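Rnh (Ribonuclease H) (Chlorobaculum tepidum, PDB 3H08) probably cuts the RNA strand of RNA-DNA hybrids endonucleolytically, as a magnesium-dependent, monomeric ribonuclease of the RNase H family. Local coordinates at residues A[2-10]-A[59-70]. The protein carries 3 engineered substitutions. Numbering follows the deposited sequence. Where two conformers were deposited one is given.
Engineered in segment 59-70: Ala63 (natural residue Cys).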
loop_
_atom_site.group_PDB
_atom_site.type_symbol
_atom_site.label_atom_id
_atom_site.label_comp_id
_atom_site.label_asym_id
_atom_site.label_seq_id
_atom_site.Cartn_x
_atom_site.Cartn_y
_atom_site.Cartn_z
ATOM N N GLU A 2 19.237 -3.536 -7.811
ATOM C CA GLU A 2 19.159 -3.253 -9.275
ATOM C C GLU A 2 17.868 -3.812 -9.934
ATOM O O GLU A 2 17.643 -3.533 -11.097
ATOM C CB GLU A 2 20.408 -3.771 -10.008
ATOM C CG GLU A 2 20.601 -5.308 -10.002
ATOM C CD GLU A 2 22.074 -5.746 -10.100
ATOM O OE1 GLU A 2 22.918 -5.017 -10.693
ATOM O OE2 GLU A 2 22.402 -6.850 -9.595
ATOM N N LYS A 3 17.046 -4.580 -9.202
ATOM C CA LYS A 3 15.872 -5.277 -9.796
ATOM C C LYS A 3 14.720 -4.290 -9.929
ATOM O O LYS A 3 14.565 -3.407 -9.074
ATOM C CB LYS A 3 15.384 -6.411 -8.891
ATOM C CG LYS A 3 16.342 -7.535 -8.518
ATOM C CD LYS A 3 15.559 -8.511 -7.614
ATOM C CE LYS A 3 16.366 -9.652 -7.067
ATOM N NZ LYS A 3 15.428 -10.525 -6.294
ATOM N N THR A 4 13.920 -4.424 -10.983
ATOM C CA THR A 4 12.609 -3.754 -11.020
ATOM C C THR A 4 11.543 -4.756 -10.641
ATOM O O THR A 4 11.339 -5.792 -11.319
ATOM C CB THR A 4 12.257 -3.140 -12.370
ATOM O OG1 THR A 4 13.258 -2.182 -12.741
ATOM C CG2 THR A 4 10.881 -2.491 -12.310
ATOM N N ILE A 5 10.872 -4.451 -9.530
ATOM C CA ILE A 5 9.871 -5.304 -8.904
ATOM C C ILE A 5 8.514 -4.640 -8.999
ATOM O O ILE A 5 8.354 -3.494 -8.580
ATOM C CB ILE A 5 10.171 -5.498 -7.381
ATOM C CG1 ILE A 5 11.626 -5.871 -7.154
ATOM C CG2 ILE A 5 9.263 -6.536 -6.785
ATOM C CD1 ILE A 5 12.065 -7.125 -7.867
ATOM N N THR A 6 7.509 -5.382 -9.453
ATOM C CA THR A 6 6.171 -4.822 -9.577
ATOM C C THR A 6 5.360 -5.326 -8.367
ATOM O O THR A 6 5.398 -6.500 -8.047
ATOM C CB THR A 6 5.573 -5.213 -10.921
ATOM O OG1 THR A 6 6.433 -4.753 -11.960
ATOM C CG2 THR A 6 4.175 -4.643 -11.104
ATOM N N ILE A 7 4.666 -4.406 -7.689
ATOM C CA ILE A 7 3.921 -4.719 -6.486
ATOM C C ILE A 7 2.499 -4.254 -6.667
ATOM O O ILE A 7 2.244 -3.129 -7.074
ATOM C CB ILE A 7 4.553 -4.068 -5.223
ATOM C CG1 ILE A 7 6.026 -4.419 -5.149
ATOM C CG2 ILE A 7 3.816 -4.487 -4.001
ATOM C CD1 ILE A 7 6.707 -3.912 -3.919
ATOM N N TYR A 8 1.576 -5.147 -6.333
ATOM C CA TYR A 8 0.136 -4.913 -6.410
ATOM C C TYR A 8 -0.407 -4.941 -4.997
ATOM O O TYR A 8 -0.209 -5.906 -4.286
ATOM C CB TYR A 8 -0.514 -5.970 -7.251
ATOM C CG TYR A 8 0.032 -6.064 -8.646
ATOM C CD1 TYR A 8 -0.531 -5.331 -9.680
ATOM C CD2 TYR A 8 1.132 -6.875 -8.943
ATOM C CE1 TYR A 8 -0.047 -5.415 -10.975
ATOM C CE2 TYR A 8 1.617 -6.953 -10.221
ATOM C CZ TYR A 8 1.041 -6.208 -11.238
ATOM O OH TYR A 8 1.499 -6.329 -12.546
ATOM N N THR A 9 -1.044 -3.869 -4.576
ATOM C CA THR A 9 -1.464 -3.728 -3.188
ATOM C C THR A 9 -2.969 -3.466 -3.096
ATOM O O THR A 9 -3.562 -2.768 -3.950
ATOM C CB THR A 9 -0.668 -2.598 -2.478
ATOM O OG1 THR A 9 -1.039 -1.319 -3.014
ATOM C CG2 THR A 9 0.804 -2.811 -2.621
ATOM N N ASP A 10 -3.581 -3.935 -2.006
ATOM C CA ASP A 10 -5.009 -3.691 -1.741
ATOM C C ASP A 10 -5.266 -3.724 -0.260
ATOM O O ASP A 10 -4.662 -4.486 0.460
ATOM C CB ASP A 10 -5.930 -4.733 -2.441
ATOM C CG ASP A 10 -7.438 -4.312 -2.490
ATOM O OD1 ASP A 10 -8.113 -4.298 -1.414
ATOM O OD2 ASP A 10 -8.008 -4.114 -3.620
ATOM N N LEU A 59 10.561 -6.274 0.382
ATOM C CA LEU A 59 11.721 -6.271 -0.486
ATOM C C LEU A 59 13.002 -6.462 0.346
ATOM O O LEU A 59 13.211 -5.778 1.343
ATOM C CB LEU A 59 11.776 -4.968 -1.243
ATOM C CG LEU A 59 10.602 -4.672 -2.152
ATOM C CD1 LEU A 59 10.611 -3.223 -2.544
ATOM C CD2 LEU A 59 10.624 -5.515 -3.351
ATOM N N LYS A 60 13.874 -7.364 -0.088
ATOM C CA LYS A 60 15.055 -7.705 0.666
ATOM C C LYS A 60 16.223 -6.738 0.426
ATOM O O LYS A 60 17.133 -6.633 1.256
ATOM C CB LYS A 60 15.527 -9.110 0.283
ATOM C CG LYS A 60 14.459 -10.175 0.371
ATOM C CD LYS A 60 15.004 -11.511 -0.096
ATOM C CE LYS A 60 13.924 -12.436 -0.579
ATOM N NZ LYS A 60 14.435 -13.857 -0.602
ATOM N N GLU A 61 16.227 -6.111 -0.748
ATOM C CA GLU A 61 17.263 -5.176 -1.122
ATOM C C GLU A 61 16.635 -3.944 -1.771
ATOM O O GLU A 61 15.498 -3.999 -2.199
ATOM C CB GLU A 61 18.276 -5.845 -2.045
ATOM C CG GLU A 61 17.779 -6.204 -3.426
ATOM C CD GLU A 61 17.218 -7.641 -3.554
ATOM O OE1 GLU A 61 17.822 -8.591 -3.006
ATOM O OE2 GLU A 61 16.170 -7.809 -4.226
ATOM N N PRO A 62 17.363 -2.822 -1.808
ATOM C CA PRO A 62 16.853 -1.643 -2.533
ATOM C C PRO A 62 16.469 -2.008 -3.960
ATOM O O PRO A 62 17.222 -2.724 -4.639
ATOM C CB PRO A 62 18.043 -0.681 -2.517
ATOM C CG PRO A 62 18.694 -1.001 -1.250
ATOM C CD PRO A 62 18.633 -2.516 -1.168
ATOM N N ALA A 63 15.316 -1.512 -4.400
ATOM C CA ALA A 63 14.770 -1.847 -5.701
ATOM C C ALA A 63 14.161 -0.645 -6.409
ATOM O O ALA A 63 13.859 0.388 -5.785
ATOM C CB ALA A 63 13.679 -2.919 -5.527
ATOM N N ARG A 64 13.962 -0.797 -7.717
ATOM C CA ARG A 64 13.083 0.075 -8.489
ATOM C C ARG A 64 11.733 -0.616 -8.447
ATOM O O ARG A 64 11.662 -1.828 -8.715
ATOM C CB ARG A 64 13.575 0.149 -9.926
ATOM C CG ARG A 64 12.798 1.068 -10.822
ATOM C CD ARG A 64 13.577 1.386 -12.045
ATOM N NE ARG A 64 12.848 2.283 -12.950
ATOM C CZ ARG A 64 13.343 2.778 -14.083
ATOM N NH1 ARG A 64 14.571 2.447 -14.493
ATOM N NH2 ARG A 64 12.597 3.601 -14.824
ATOM N N VAL A 65 10.669 0.116 -8.139
ATOM C CA VAL A 65 9.372 -0.479 -7.905
ATOM C C VAL A 65 8.314 0.204 -8.739
ATOM O O VAL A 65 8.222 1.431 -8.785
ATOM C CB VAL A 65 8.974 -0.423 -6.399
ATOM C CG1 VAL A 65 7.580 -0.986 -6.185
ATOM C CG2 VAL A 65 10.009 -1.114 -5.541
ATOM N N GLN A 66 7.489 -0.606 -9.378
ATOM C CA GLN A 66 6.247 -0.112 -9.984
ATOM C C GLN A 66 5.115 -0.651 -9.101
ATOM O O GLN A 66 4.944 -1.845 -8.987
ATOM C CB GLN A 66 6.097 -0.669 -11.405
ATOM C CG GLN A 66 7.231 -0.274 -12.337
ATOM C CD GLN A 66 7.088 1.135 -12.844
ATOM O OE1 GLN A 66 6.004 1.595 -13.045
ATOM N NE2 GLN A 66 8.195 1.791 -13.108
ATOM N N LEU A 67 4.397 0.242 -8.449
ATOM C CA LEU A 67 3.378 -0.112 -7.462
ATOM C C LEU A 67 2.013 0.269 -7.947
ATOM O O LEU A 67 1.764 1.443 -8.242
ATOM C CB LEU A 67 3.696 0.548 -6.119
ATOM C CG LEU A 67 2.927 -0.038 -4.925
ATOM C CD1 LEU A 67 3.710 0.116 -3.673
ATOM C CD2 LEU A 67 1.604 0.637 -4.792
ATOM N N TYR A 68 1.156 -0.738 -8.072
ATOM C CA TYR A 68 -0.235 -0.603 -8.556
ATOM C C TYR A 68 -1.207 -0.711 -7.390
ATOM O O TYR A 68 -1.252 -1.747 -6.697
ATOM C CB TYR A 68 -0.544 -1.701 -9.584
ATOM C CG TYR A 68 0.160 -1.468 -10.881
ATOM C CD1 TYR A 68 -0.459 -0.797 -11.915
ATOM C CD2 TYR A 68 1.478 -1.863 -11.050
ATOM C CE1 TYR A 68 0.208 -0.578 -13.112
ATOM C CE2 TYR A 68 2.162 -1.646 -12.246
ATOM C CZ TYR A 68 1.526 -0.966 -13.263
ATOM O OH TYR A 68 2.153 -0.755 -14.472
ATOM N N SER A 69 -1.986 0.346 -7.166
ATOM C CA SER A 69 -2.991 0.393 -6.092
ATOM C C SER A 69 -4.330 0.957 -6.565
ATOM O O SER A 69 -4.346 1.843 -7.382
ATOM C CB SER A 69 -2.441 1.294 -4.961
ATOM O OG SER A 69 -3.341 1.427 -3.872
ATOM N N ASP A 70 -5.464 0.502 -6.007
ATOM C CA ASP A 70 -6.770 1.164 -6.280
ATOM C C ASP A 70 -6.979 2.378 -5.387
ATOM O O ASP A 70 -7.989 3.067 -5.514
ATOM C CB ASP A 70 -7.935 0.201 -6.093
ATOM C CG ASP A 70 -9.265 0.809 -6.445
ATOM O OD1 ASP A 70 -9.412 1.321 -7.584
ATOM O OD2 ASP A 70 -10.170 0.766 -5.591
HETATM O O HOH W 1 17.226 -4.846 -6.333
HETATM O O HOH W 2 -3.051 0.066 -1.612
HETATM O O HOH W 3 -5.781 -1.604 -4.309
#
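Six backbone hydrogen bonds, from Arg64 N to Lys3 O through Thr9 N to Tyr68 O, join segments 2-10 and 59-70 as parallel neighbours; Tyr68 N to Ile7 O, 2.8 Å, is among the straightest at 167°. Between them, CA-H...O contacts such as Thr4 CA to Arg64 O, 3.1 Å, reuse the same carbonyls. On one face, Ile7 CD1 lies 3.8 Å from Val65 CG1 and meets Leu59 CD1 end to end, while Leu59 CD2 slides past Ile5 CG2 at 3.8 Å; helix 44-57 covers Val65 and Leu67. On the other face, the Tyr8 and Tyr68 rings lie side by side, planes 21° apart but slid until they barely overlap, with Tyr8 CD1 3.6 Å from Tyr68 CB; Tyr8 also meets Tyr130. With CG anti to its carbonyl carbon (chi1 -72°), the Tyr68 ring stays on the face it shares with Tyr8 and Thr6, touches Thr6 CG2 through CE2 and stacks on His120. With an alanine in place of Tyr68, Tyr8 would probably lose its ring neighbour across this strand pair, Thr6 CG2 its ring contact and His120 its stacking partner. At the N-terminal end, extended Lys3 crosses bent Glu61 in a long salt bridge, NZ to OE2 3.5 Å. Waters bridge Thr9 OG1 to Ser69 OG, and Thr9 O to Asp70 N. This parallel pair is central to the RNase H fold's five-stranded mixed sheet, placing predicted magnesium ligands Asp10, within its strand, and Asp70, just past the other; the Ser69 side chain lies about 3 Å from a bound magnesium ion.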